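Local atomic coordinates of concanavalin B (Canavalia ensiformis, PDB entry 6CAF), a protein that may act as a carbohydrate-binding protein of jack bean seeds and belongs to the chitinase family of glycosyl hydrolases, family 18. Residues D26-E31 and L280-G286; Y208-Y214 and N246-P252; F64-R69 and Y122-L126. All coordinates share one frame; numbering follows the deposited sequence.

Interaction 1: residues D26-E31 and L280-G286; sequences DISSTE and LQTRYAG
This is a largely polar contact, carried by T30 on Y284 and E31 on A285. It sits where the N-terminal loop enters strand 31-36, the first strand of the TIM barrel, beside its last strand, 284-290. With CG anti to the backbone N (chi1 168°), the Y284 ring places its OH beside T30 OG1. The OH donates to T30 OG1 at 2.7 Å, and OG1 lies at the ring edge, in plane. T30 OG1 in turn donates to I27 O at 2.6 Å, on a lone pair. I27 O also accepts from T30 N, which ties the loop into a turn. One step on, E31 N donates to A285 O at 3.1 Å with an angle of 161°. The return contact is a CA-H...O approach of G286 CA to E31 O at 3.2 Å. A CB on G286 would run into E31 O, and at this residue's phi and psi it would also press on the preceding carbonyl. Two of the waters in the gap bridge D26 N to the helix. One links it to L280 O and Y284 O. The other links it to the backbone and side-chain oxygens of Q281. I27 adds apolar packing, with CG1 against L280 CD2 at 4.3 Å. The hydroxyl chain runs one way, from Y284 to T30 to I27 O. It should fix the rotation of both hydroxyls and hold the loop on the barrel's closing strand.

Interaction 2: residues Y208-Y214 and N246-P252; sequences YIFVRFY and NLFLELP
F210 and F248 take the same first torsion, CG anti to the carbonyl carbon (chi1 near -65° in both). Their side chains therefore lie side by side and point the same way from paired strands. The rings form an offset stack, with centroids 4.1 Å apart and planes at 23°. F210 CE2 sits over the F248 face, 3.3 Å from F248 CG. F248 also turns its edge to the face of Y208 in a T-shaped pair, with planes at 76°. Exchanging F248 for an alanine would probably open a gap here, taking from F210 its stacked ring and from Y208 the edge against its face. Further along the same face, E250 reaches out extended beside R212. R212 CG lies 3.5 Å from E250 OE2. Y214 OH donates to E250 OE2 at 2.6 Å, on the anti lone pair. E250 OE1 is bonded to Y35 OH, so each carboxylate oxygen has its own hydroxyl. R212 NE turns instead to A187 O. On the other face, I209 CB meets L247 CD2 at 3.9 Å. The backbones are joined by five hydrogen bonds, from I209 N to N246 O (2.9 Å) up to F213 N to E250 O (3.0 Å). F213 CE2 rests on L249 CG at 3.8 Å. Helix 227-239 lies over V211, L247 and L249. Strand 208-212, this helix and strand 247-252 make a beta-alpha-beta crossover, the repeating unit of the TIM barrel.

Interaction 3: residues F64-R69 and Y122-L126; sequences FGCEIR and YAKDL
Y122 OH is gripped by both ends of one turn, G65 and I68. It donates to I68 O at 2.7 Å, in the carbonyl plane, and accepts from G65 N at 3.2 Å. The residues G65 to I68 form a type I beta turn, closed by I68 N to G65 O. The turn follows strand 55-64 of the TIM barrel and meets helix 120-135. The Y122 ring reaches it with CG anti to the backbone N (chi1 -173°). The first half of the turn lies over one face of the ring: G65 C is 3.6 Å above the plane, offset toward the rim, and C66 CA is over the same face. I68 O comes in at the ring edge. The disulfide from C66 to C118, just before the helix, ties the two parts covalently. Just before the turn in the chain, F64 crosses L126 at about a right angle, with F64 CD1 3.6 Å from L126 CD2. P71 touches F64, Y122 and L126. Just after the turn, R69 and D125 form a long salt bridge, with guanidinium and carboxylate planes 87° apart. D125 OD2 meets the guanidinium edge, R69 NH1 being 3.8 Å away. A water fills in, accepting from R69 NH1 at 2.9 Å and donating to D125 OD2 at 2.7 Å.

From the N terminus, residues 26-31 come first, but their partner 280-286 lies nearly at the end of the chain. Interaction 1 thus closes a very long loop that holds both other contacts. Interaction 3 closes first, joining 64-69 to 122-126. Interaction 2 follows in series, pairing 208-214 with 246-252. None of them cross. Interactions 1 and 2 are neighbours, because strand 284-290 lies next to strand 247-252: A285 N probably bonds to L247 O, and A285 CB packs on F248. Together they carry the sheet from strand 208-212 round to strand 31-36. Interaction 3 lies apart, its centre about 36 Å from that of interaction 1, and ties a loop to helix 120-135.

Interaction 1: residues D26-E31 and L280-G286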
loop_
_atom_site.group_PDB
_atom_site.type_symbol
_atom_site.label_atom_id
_atom_site.label_comp_id
_atom_site.label_asym_id
_atom_site.label_seq_id
_atom_site.Cartn_x
_atom_site.Cartn_y
_atom_site.Cartn_z
ATOM N N ASP A 26 13.254 -14.528 -3.390
ATOM C CA ASP A 26 12.787 -15.842 -2.902
ATOM C C ASP A 26 11.930 -15.663 -1.671
ATOM O O ASP A 26 11.685 -14.545 -1.184
ATOM C CB ASP A 26 13.976 -16.739 -2.587
ATOM C CG ASP A 26 14.866 -16.169 -1.482
ATOM O OD1 ASP A 26 14.554 -15.049 -0.974
ATOM O OD2 ASP A 26 15.936 -16.864 -1.129
ATOM N N ILE A 27 11.421 -16.761 -1.152
ATOM C CA ILE A 27 10.565 -16.646 0.011
ATOM C C ILE A 27 11.312 -16.044 1.202
ATOM O O ILE A 27 10.760 -15.209 1.911
ATOM C CB ILE A 27 9.933 -17.991 0.365
ATOM C CG1 ILE A 27 8.970 -18.400 -0.752
ATOM C CG2 ILE A 27 9.232 -17.904 1.706
ATOM C CD1 ILE A 27 8.556 -19.845 -0.703
ATOM N N SER A 28 12.559 -16.449 1.423
ATOM C CA SER A 28 13.311 -15.963 2.584
ATOM C C SER A 28 13.485 -14.440 2.602
ATOM O O SER A 28 13.655 -13.847 3.676
ATOM C CB SER A 28 14.695 -16.632 2.619
ATOM O OG SER A 28 15.478 -16.160 1.534
ATOM N N SER A 29 13.459 -13.815 1.419
ATOM C CA SER A 29 13.628 -12.363 1.280
ATOM C C SER A 29 12.318 -11.558 1.324
ATOM O O SER A 29 12.318 -10.355 1.070
ATOM C CB SER A 29 14.344 -12.051 -0.032
ATOM O OG SER A 29 13.543 -12.415 -1.148
ATOM N N THR A 30 11.216 -12.214 1.660
ATOM C CA THR A 30 9.929 -11.567 1.828
ATOM C C THR A 30 10.049 -10.271 2.639
ATOM O O THR A 30 10.557 -10.279 3.759
ATOM C CB THR A 30 8.971 -12.541 2.580
ATOM O OG1 THR A 30 8.635 -13.648 1.739
ATOM C CG2 THR A 30 7.681 -11.874 3.041
ATOM N N GLU A 31 9.500 -9.194 2.096
ATOM C CA GLU A 31 9.287 -7.955 2.833
ATOM C C GLU A 31 7.801 -7.843 3.136
ATOM O O GLU A 31 6.995 -8.203 2.290
ATOM C CB GLU A 31 9.775 -6.750 2.013
ATOM C CG GLU A 31 11.285 -6.761 1.769
ATOM C CD GLU A 31 11.788 -5.614 0.881
ATOM O OE1 GLU A 31 10.993 -4.990 0.149
ATOM O OE2 GLU A 31 13.000 -5.368 0.918
ATOM N N LEU A 280 8.460 -16.557 -9.199
ATOM C CA LEU A 280 8.762 -16.275 -7.814
ATOM C C LEU A 280 10.133 -15.637 -7.646
ATOM O O LEU A 280 10.281 -14.638 -6.959
ATOM C CB LEU A 280 8.706 -17.610 -7.039
ATOM C CG LEU A 280 9.174 -17.645 -5.603
ATOM C CD1 LEU A 280 8.229 -16.797 -4.793
ATOM C CD2 LEU A 280 9.193 -19.055 -5.046
ATOM N N GLN A 281 11.144 -16.229 -8.274
ATOM C CA GLN A 281 12.494 -15.816 -8.000
ATOM C C GLN A 281 12.878 -14.448 -8.555
ATOM O O GLN A 281 13.858 -13.876 -8.103
ATOM C CB GLN A 281 13.491 -16.884 -8.488
ATOM C CG GLN A 281 13.311 -18.251 -7.821
ATOM C CD GLN A 281 13.402 -18.209 -6.296
ATOM O OE1 GLN A 281 14.111 -17.381 -5.712
ATOM N NE2 GLN A 281 12.698 -19.129 -5.646
ATOM N N THR A 282 12.132 -13.948 -9.535
ATOM C CA THR A 282 12.437 -12.664 -10.111
ATOM C C THR A 282 11.399 -11.583 -9.854
ATOM O O THR A 282 11.734 -10.428 -9.942
ATOM C CB THR A 282 12.663 -12.748 -11.622
ATOM O OG1 THR A 282 11.520 -13.340 -12.237
ATOM C CG2 THR A 282 13.894 -13.609 -11.924
ATOM N N ARG A 283 10.158 -11.941 -9.520
ATOM C CA ARG A 283 9.100 -10.948 -9.432
ATOM C C ARG A 283 8.555 -10.741 -8.030
ATOM O O ARG A 283 7.985 -9.701 -7.756
ATOM C CB ARG A 283 7.944 -11.284 -10.375
ATOM C CG ARG A 283 8.369 -11.390 -11.823
ATOM C CD ARG A 283 8.987 -10.127 -12.392
ATOM N NE ARG A 283 8.142 -8.964 -12.234
ATOM C CZ ARG A 283 7.133 -8.669 -13.053
ATOM N NH1 ARG A 283 6.840 -9.454 -14.086
ATOM N NH2 ARG A 283 6.394 -7.592 -12.829
ATOM N N TYR A 284 8.655 -11.758 -7.158
ATOM C CA TYR A 284 8.017 -11.687 -5.854
ATOM C C TYR A 284 8.848 -10.854 -4.878
ATOM O O TYR A 284 10.017 -11.179 -4.591
ATOM C CB TYR A 284 7.826 -13.087 -5.294
ATOM C CG TYR A 284 7.448 -13.156 -3.849
ATOM C CD1 TYR A 284 6.164 -12.892 -3.420
ATOM C CD2 TYR A 284 8.384 -13.477 -2.897
ATOM C CE1 TYR A 284 5.830 -12.934 -2.074
ATOM C CE2 TYR A 284 8.067 -13.519 -1.559
ATOM C CZ TYR A 284 6.795 -13.266 -1.151
ATOM O OH TYR A 284 6.451 -13.307 0.178
ATOM N N ALA A 285 8.225 -9.806 -4.333
ATOM C CA ALA A 285 8.855 -8.941 -3.370
ATOM C C ALA A 285 8.390 -9.165 -1.935
ATOM O O ALA A 285 9.104 -8.833 -0.977
ATOM C CB ALA A 285 8.617 -7.489 -3.751
ATOM N N GLY A 286 7.177 -9.681 -1.759
ATOM C CA GLY A 286 6.664 -9.838 -0.404
ATOM C C GLY A 286 5.163 -9.736 -0.363
ATOM O O GLY A 286 4.455 -10.020 -1.348
HETATM O O HOH W 1 11.775 -13.136 -5.286
HETATM O O HOH W 2 15.269 -14.606 -5.566
HETATM O O HOH W 3 12.087 -19.715 -2.383
HETATM O O HOH W 4 11.411 -11.645 -2.070
#

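Interaction 2: residues Y208-Y214 and N246-P252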
loop_
_atom_site.group_PDB
_atom_site.type_symbol
_atom_site.label_atom_id
_atom_site.label_comp_id
_atom_site.label_asym_id
_atom_site.label_seq_id
_atom_site.Cartn_x
_atom_site.Cartn_y
_atom_site.Cartn_z
ATOM N N TYR A 208 6.240 -0.425 -7.109
ATOM C CA TYR A 208 5.703 -1.615 -6.483
ATOM C C TYR A 208 4.221 -1.726 -6.791
ATOM O O TYR A 208 3.506 -0.709 -6.778
ATOM C CB TYR A 208 5.815 -1.549 -4.971
ATOM C CG TYR A 208 7.174 -1.421 -4.382
ATOM C CD1 TYR A 208 8.238 -2.144 -4.853
ATOM C CD2 TYR A 208 7.355 -0.644 -3.240
ATOM C CE1 TYR A 208 9.499 -2.051 -4.247
ATOM C CE2 TYR A 208 8.572 -0.582 -2.584
ATOM C CZ TYR A 208 9.666 -1.255 -3.116
ATOM O OH TYR A 208 10.868 -1.154 -2.435
ATOM N N ILE A 209 3.770 -2.963 -6.990
ATOM C CA ILE A 209 2.360 -3.249 -7.170
ATOM C C ILE A 209 1.949 -4.264 -6.110
ATOM O O ILE A 209 2.522 -5.353 -6.021
ATOM C CB ILE A 209 2.080 -3.839 -8.568
ATOM C CG1 ILE A 209 2.608 -2.927 -9.678
ATOM C CG2 ILE A 209 0.615 -4.154 -8.736
ATOM C CD1 ILE A 209 1.886 -1.630 -9.799
ATOM N N PHE A 210 0.970 -3.878 -5.298
ATOM C CA PHE A 210 0.428 -4.688 -4.223
ATOM C C PHE A 210 -0.948 -5.196 -4.662
ATOM O O PHE A 210 -1.935 -4.477 -4.573
ATOM C CB PHE A 210 0.306 -3.824 -2.959
ATOM C CG PHE A 210 1.614 -3.368 -2.397
ATOM C CD1 PHE A 210 2.228 -2.219 -2.844
ATOM C CD2 PHE A 210 2.256 -4.111 -1.422
ATOM C CE1 PHE A 210 3.431 -1.807 -2.315
ATOM C CE2 PHE A 210 3.466 -3.701 -0.894
ATOM C CZ PHE A 210 4.078 -2.561 -1.369
ATOM N N VAL A 211 -0.994 -6.405 -5.197
ATOM C CA VAL A 211 -2.220 -6.898 -5.783
ATOM C C VAL A 211 -3.131 -7.420 -4.680
ATOM O O VAL A 211 -2.725 -8.268 -3.882
ATOM C CB VAL A 211 -1.906 -8.003 -6.783
ATOM C CG1 VAL A 211 -3.196 -8.538 -7.397
ATOM C CG2 VAL A 211 -0.987 -7.509 -7.890
ATOM N N ARG A 212 -4.368 -6.939 -4.666
ATOM C CA ARG A 212 -5.306 -7.301 -3.608
ATOM C C ARG A 212 -6.017 -8.607 -3.918
ATOM O O ARG A 212 -7.032 -8.639 -4.620
ATOM C CB ARG A 212 -6.305 -6.167 -3.384
ATOM C CG ARG A 212 -5.659 -4.907 -2.873
ATOM C CD ARG A 212 -6.647 -3.812 -2.541
ATOM N NE ARG A 212 -7.018 -3.076 -3.711
ATOM C CZ ARG A 212 -8.173 -3.158 -4.353
ATOM N NH1 ARG A 212 -9.123 -3.955 -3.939
ATOM N NH2 ARG A 212 -8.353 -2.424 -5.425
ATOM N N PHE A 213 -5.440 -9.679 -3.405
ATOM C CA PHE A 213 -5.950 -11.025 -3.652
ATOM C C PHE A 213 -7.017 -11.392 -2.609
ATOM O O PHE A 213 -6.884 -12.356 -1.871
ATOM C CB PHE A 213 -4.805 -12.065 -3.624
ATOM C CG PHE A 213 -3.844 -11.960 -4.787
ATOM C CD1 PHE A 213 -4.188 -12.430 -6.039
ATOM C CD2 PHE A 213 -2.600 -11.421 -4.620
ATOM C CE1 PHE A 213 -3.298 -12.378 -7.096
ATOM C CE2 PHE A 213 -1.721 -11.362 -5.666
ATOM C CZ PHE A 213 -2.082 -11.810 -6.912
ATOM N N TYR A 214 -8.087 -10.609 -2.548
ATOM C CA TYR A 214 -9.152 -10.909 -1.612
ATOM C C TYR A 214 -10.381 -10.132 -2.036
ATOM O O TYR A 214 -10.308 -9.203 -2.860
ATOM C CB TYR A 214 -8.723 -10.580 -0.159
ATOM C CG TYR A 214 -8.298 -9.146 0.104
ATOM C CD1 TYR A 214 -7.031 -8.732 -0.166
ATOM C CD2 TYR A 214 -9.153 -8.237 0.719
ATOM C CE1 TYR A 214 -6.639 -7.423 0.071
ATOM C CE2 TYR A 214 -8.736 -6.949 1.035
ATOM C CZ TYR A 214 -7.480 -6.534 0.677
ATOM O OH TYR A 214 -7.074 -5.236 0.949
ATOM N N ASN A 246 8.956 -6.575 -8.076
ATOM C CA ASN A 246 8.073 -5.449 -7.834
ATOM C C ASN A 246 6.636 -5.837 -7.524
ATOM O O ASN A 246 5.811 -4.940 -7.423
ATOM C CB ASN A 246 8.125 -4.450 -8.987
ATOM C CG ASN A 246 7.798 -5.052 -10.341
ATOM O OD1 ASN A 246 7.288 -6.161 -10.452
ATOM N ND2 ASN A 246 8.092 -4.278 -11.407
ATOM N N LEU A 247 6.374 -7.138 -7.344
ATOM C CA LEU A 247 5.023 -7.624 -7.108
ATOM C C LEU A 247 4.878 -8.160 -5.697
ATOM O O LEU A 247 5.686 -8.965 -5.228
ATOM C CB LEU A 247 4.632 -8.705 -8.084
ATOM C CG LEU A 247 4.606 -8.368 -9.538
ATOM C CD1 LEU A 247 4.124 -9.579 -10.328
ATOM C CD2 LEU A 247 3.727 -7.181 -9.771
ATOM N N PHE A 248 3.825 -7.693 -5.041
ATOM C CA PHE A 248 3.492 -8.142 -3.718
ATOM C C PHE A 248 2.085 -8.708 -3.712
ATOM O O PHE A 248 1.233 -8.239 -4.482
ATOM C CB PHE A 248 3.475 -6.988 -2.725
ATOM C CG PHE A 248 4.785 -6.319 -2.474
ATOM C CD1 PHE A 248 5.331 -5.457 -3.406
ATOM C CD2 PHE A 248 5.438 -6.481 -1.246
ATOM C CE1 PHE A 248 6.499 -4.776 -3.136
ATOM C CE2 PHE A 248 6.629 -5.819 -0.987
ATOM C CZ PHE A 248 7.134 -4.941 -1.934
ATOM N N LEU A 249 1.833 -9.664 -2.816
ATOM C CA LEU A 249 0.461 -10.089 -2.543
ATOM C C LEU A 249 -0.084 -9.283 -1.383
ATOM O O LEU A 249 0.454 -9.357 -0.265
ATOM C CB LEU A 249 0.369 -11.560 -2.149
ATOM C CG LEU A 249 0.860 -12.560 -3.173
ATOM C CD1 LEU A 249 2.345 -12.845 -2.961
ATOM C CD2 LEU A 249 0.092 -13.864 -3.022
ATOM N N GLU A 250 -1.163 -8.532 -1.609
ATOM C CA GLU A 250 -1.879 -7.894 -0.513
ATOM C C GLU A 250 -2.985 -8.835 -0.067
ATOM O O GLU A 250 -3.790 -9.293 -0.884
ATOM C CB GLU A 250 -2.445 -6.530 -0.879
ATOM C CG GLU A 250 -3.154 -5.903 0.288
ATOM C CD GLU A 250 -3.641 -4.511 0.015
ATOM O OE1 GLU A 250 -2.830 -3.728 -0.514
ATOM O OE2 GLU A 250 -4.772 -4.167 0.428
ATOM N N LEU A 251 -2.980 -9.115 1.228
ATOM C CA LEU A 251 -3.824 -10.144 1.809
ATOM C C LEU A 251 -4.457 -9.613 3.086
ATOM O O LEU A 251 -3.905 -8.732 3.763
ATOM C CB LEU A 251 -2.948 -11.343 2.176
ATOM C CG LEU A 251 -2.287 -12.065 0.993
ATOM C CD1 LEU A 251 -1.269 -13.078 1.491
ATOM C CD2 LEU A 251 -3.349 -12.669 0.114
ATOM N N PRO A 252 -5.603 -10.185 3.454
ATOM C CA PRO A 252 -6.197 -9.823 4.733
ATOM C C PRO A 252 -5.491 -10.546 5.865
ATOM O O PRO A 252 -5.141 -11.714 5.731
ATOM C CB PRO A 252 -7.638 -10.315 4.599
ATOM C CG PRO A 252 -7.578 -11.414 3.617
ATOM C CD PRO A 252 -6.410 -11.175 2.723
#

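Interaction 3: residues F64-R69 and Y122-L126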
loop_
_atom_site.group_PDB
_atom_site.type_symbol
_atom_site.label_atom_id
_atom_site.label_comp_id
_atom_site.label_asym_id
_atom_site.label_seq_id
_atom_site.Cartn_x
_atom_site.Cartn_y
_atom_site.Cartn_z
ATOM N N PHE A 64 -10.274 14.272 -1.718
ATOM C CA PHE A 64 -9.600 15.189 -2.610
ATOM C C PHE A 64 -10.311 15.159 -3.947
ATOM O O PHE A 64 -11.033 14.206 -4.237
ATOM C CB PHE A 64 -8.089 14.923 -2.700
ATOM C CG PHE A 64 -7.708 13.556 -3.174
ATOM C CD1 PHE A 64 -7.643 13.258 -4.515
ATOM C CD2 PHE A 64 -7.331 12.581 -2.267
ATOM C CE1 PHE A 64 -7.259 12.024 -4.963
ATOM C CE2 PHE A 64 -6.939 11.332 -2.710
ATOM C CZ PHE A 64 -6.900 11.062 -4.052
ATOM N N GLY A 65 -10.084 16.181 -4.772
ATOM C CA GLY A 65 -10.796 16.344 -6.022
ATOM C C GLY A 65 -10.794 17.790 -6.394
ATOM O O GLY A 65 -10.154 18.606 -5.755
ATOM N N CYS A 66 -11.511 18.110 -7.465
ATOM C CA CYS A 66 -11.310 19.350 -8.191
ATOM C C CYS A 66 -11.261 20.605 -7.349
ATOM O O CYS A 66 -10.438 21.525 -7.563
ATOM C CB CYS A 66 -12.415 19.556 -9.275
ATOM S SG CYS A 66 -12.525 18.251 -10.517
ATOM N N GLU A 67 -12.148 20.725 -6.396
ATOM C CA GLU A 67 -12.204 22.011 -5.680
ATOM C C GLU A 67 -11.575 21.922 -4.295
ATOM O O GLU A 67 -11.765 22.807 -3.468
ATOM C CB GLU A 67 -13.633 22.522 -5.584
ATOM C CG GLU A 67 -14.234 22.916 -6.930
ATOM C CD GLU A 67 -13.411 23.968 -7.655
ATOM O OE1 GLU A 67 -13.819 25.153 -7.641
ATOM O OE2 GLU A 67 -12.356 23.613 -8.234
ATOM N N ILE A 68 -10.821 20.867 -4.063
ATOM C CA ILE A 68 -10.149 20.698 -2.782
ATOM C C ILE A 68 -8.678 21.099 -2.957
ATOM O O ILE A 68 -7.826 20.329 -3.397
ATOM C CB ILE A 68 -10.329 19.281 -2.271
ATOM C CG1 ILE A 68 -11.848 18.990 -2.154
ATOM C CG2 ILE A 68 -9.631 19.146 -0.931
ATOM C CD1 ILE A 68 -12.207 17.643 -1.599
ATOM N N ARG A 69 -8.406 22.358 -2.633
ATOM C CA ARG A 69 -7.127 22.965 -2.929
ATOM C C ARG A 69 -6.026 22.415 -2.010
ATOM O O ARG A 69 -4.865 22.261 -2.413
ATOM C CB ARG A 69 -7.269 24.496 -2.806
ATOM C CG ARG A 69 -6.021 25.318 -3.038
ATOM C CD ARG A 69 -5.908 25.662 -4.497
ATOM N NE ARG A 69 -4.768 26.511 -4.801
ATOM C CZ ARG A 69 -4.047 26.375 -5.900
ATOM N NH1 ARG A 69 -4.356 25.413 -6.779
ATOM N NH2 ARG A 69 -3.025 27.167 -6.113
ATOM N N TYR A 122 -5.638 19.262 -12.236
ATOM C CA TYR A 122 -5.650 18.982 -10.814
ATOM C C TYR A 122 -4.631 17.907 -10.459
ATOM O O TYR A 122 -4.061 17.908 -9.372
ATOM C CB TYR A 122 -7.024 18.583 -10.319
ATOM C CG TYR A 122 -7.108 18.437 -8.813
ATOM C CD1 TYR A 122 -7.131 19.535 -7.987
ATOM C CD2 TYR A 122 -7.143 17.176 -8.226
ATOM C CE1 TYR A 122 -7.205 19.399 -6.612
ATOM C CE2 TYR A 122 -7.210 17.031 -6.855
ATOM C CZ TYR A 122 -7.252 18.147 -6.063
ATOM O OH TYR A 122 -7.391 17.968 -4.701
ATOM N N ALA A 123 -4.417 16.966 -11.371
ATOM C CA ALA A 123 -3.403 15.954 -11.111
ATOM C C ALA A 123 -2.051 16.597 -10.854
ATOM O O ALA A 123 -1.302 16.124 -9.999
ATOM C CB ALA A 123 -3.329 14.976 -12.278
ATOM N N LYS A 124 -1.712 17.648 -11.609
ATOM C CA LYS A 124 -0.474 18.371 -11.326
ATOM C C LYS A 124 -0.536 19.110 -9.990
ATOM O O LYS A 124 0.397 19.027 -9.173
ATOM C CB LYS A 124 -0.142 19.322 -12.476
ATOM C CG LYS A 124 1.062 20.211 -12.253
ATOM C CD LYS A 124 2.313 19.409 -11.957
ATOM C CE LYS A 124 3.527 20.317 -11.924
ATOM N NZ LYS A 124 4.733 19.586 -11.458
ATOM N N ASP A 125 -1.637 19.795 -9.724
ATOM C CA ASP A 125 -1.799 20.508 -8.460
ATOM C C ASP A 125 -1.629 19.515 -7.284
ATOM O O ASP A 125 -0.961 19.806 -6.284
ATOM C CB ASP A 125 -3.203 21.122 -8.329
ATOM C CG ASP A 125 -3.499 22.274 -9.238
ATOM O OD1 ASP A 125 -2.591 22.855 -9.822
ATOM O OD2 ASP A 125 -4.705 22.617 -9.299
ATOM N N LEU A 126 -2.280 18.358 -7.368
ATOM C CA LEU A 126 -2.237 17.385 -6.302
ATOM C C LEU A 126 -0.839 16.785 -6.169
ATOM O O LEU A 126 -0.358 16.571 -5.050
ATOM C CB LEU A 126 -3.301 16.305 -6.540
ATOM C CG LEU A 126 -3.447 15.265 -5.444
ATOM C CD1 LEU A 126 -3.841 15.868 -4.119
ATOM C CD2 LEU A 126 -4.427 14.175 -5.855
HETATM O O HOH W 5 -5.900 22.908 -6.840
#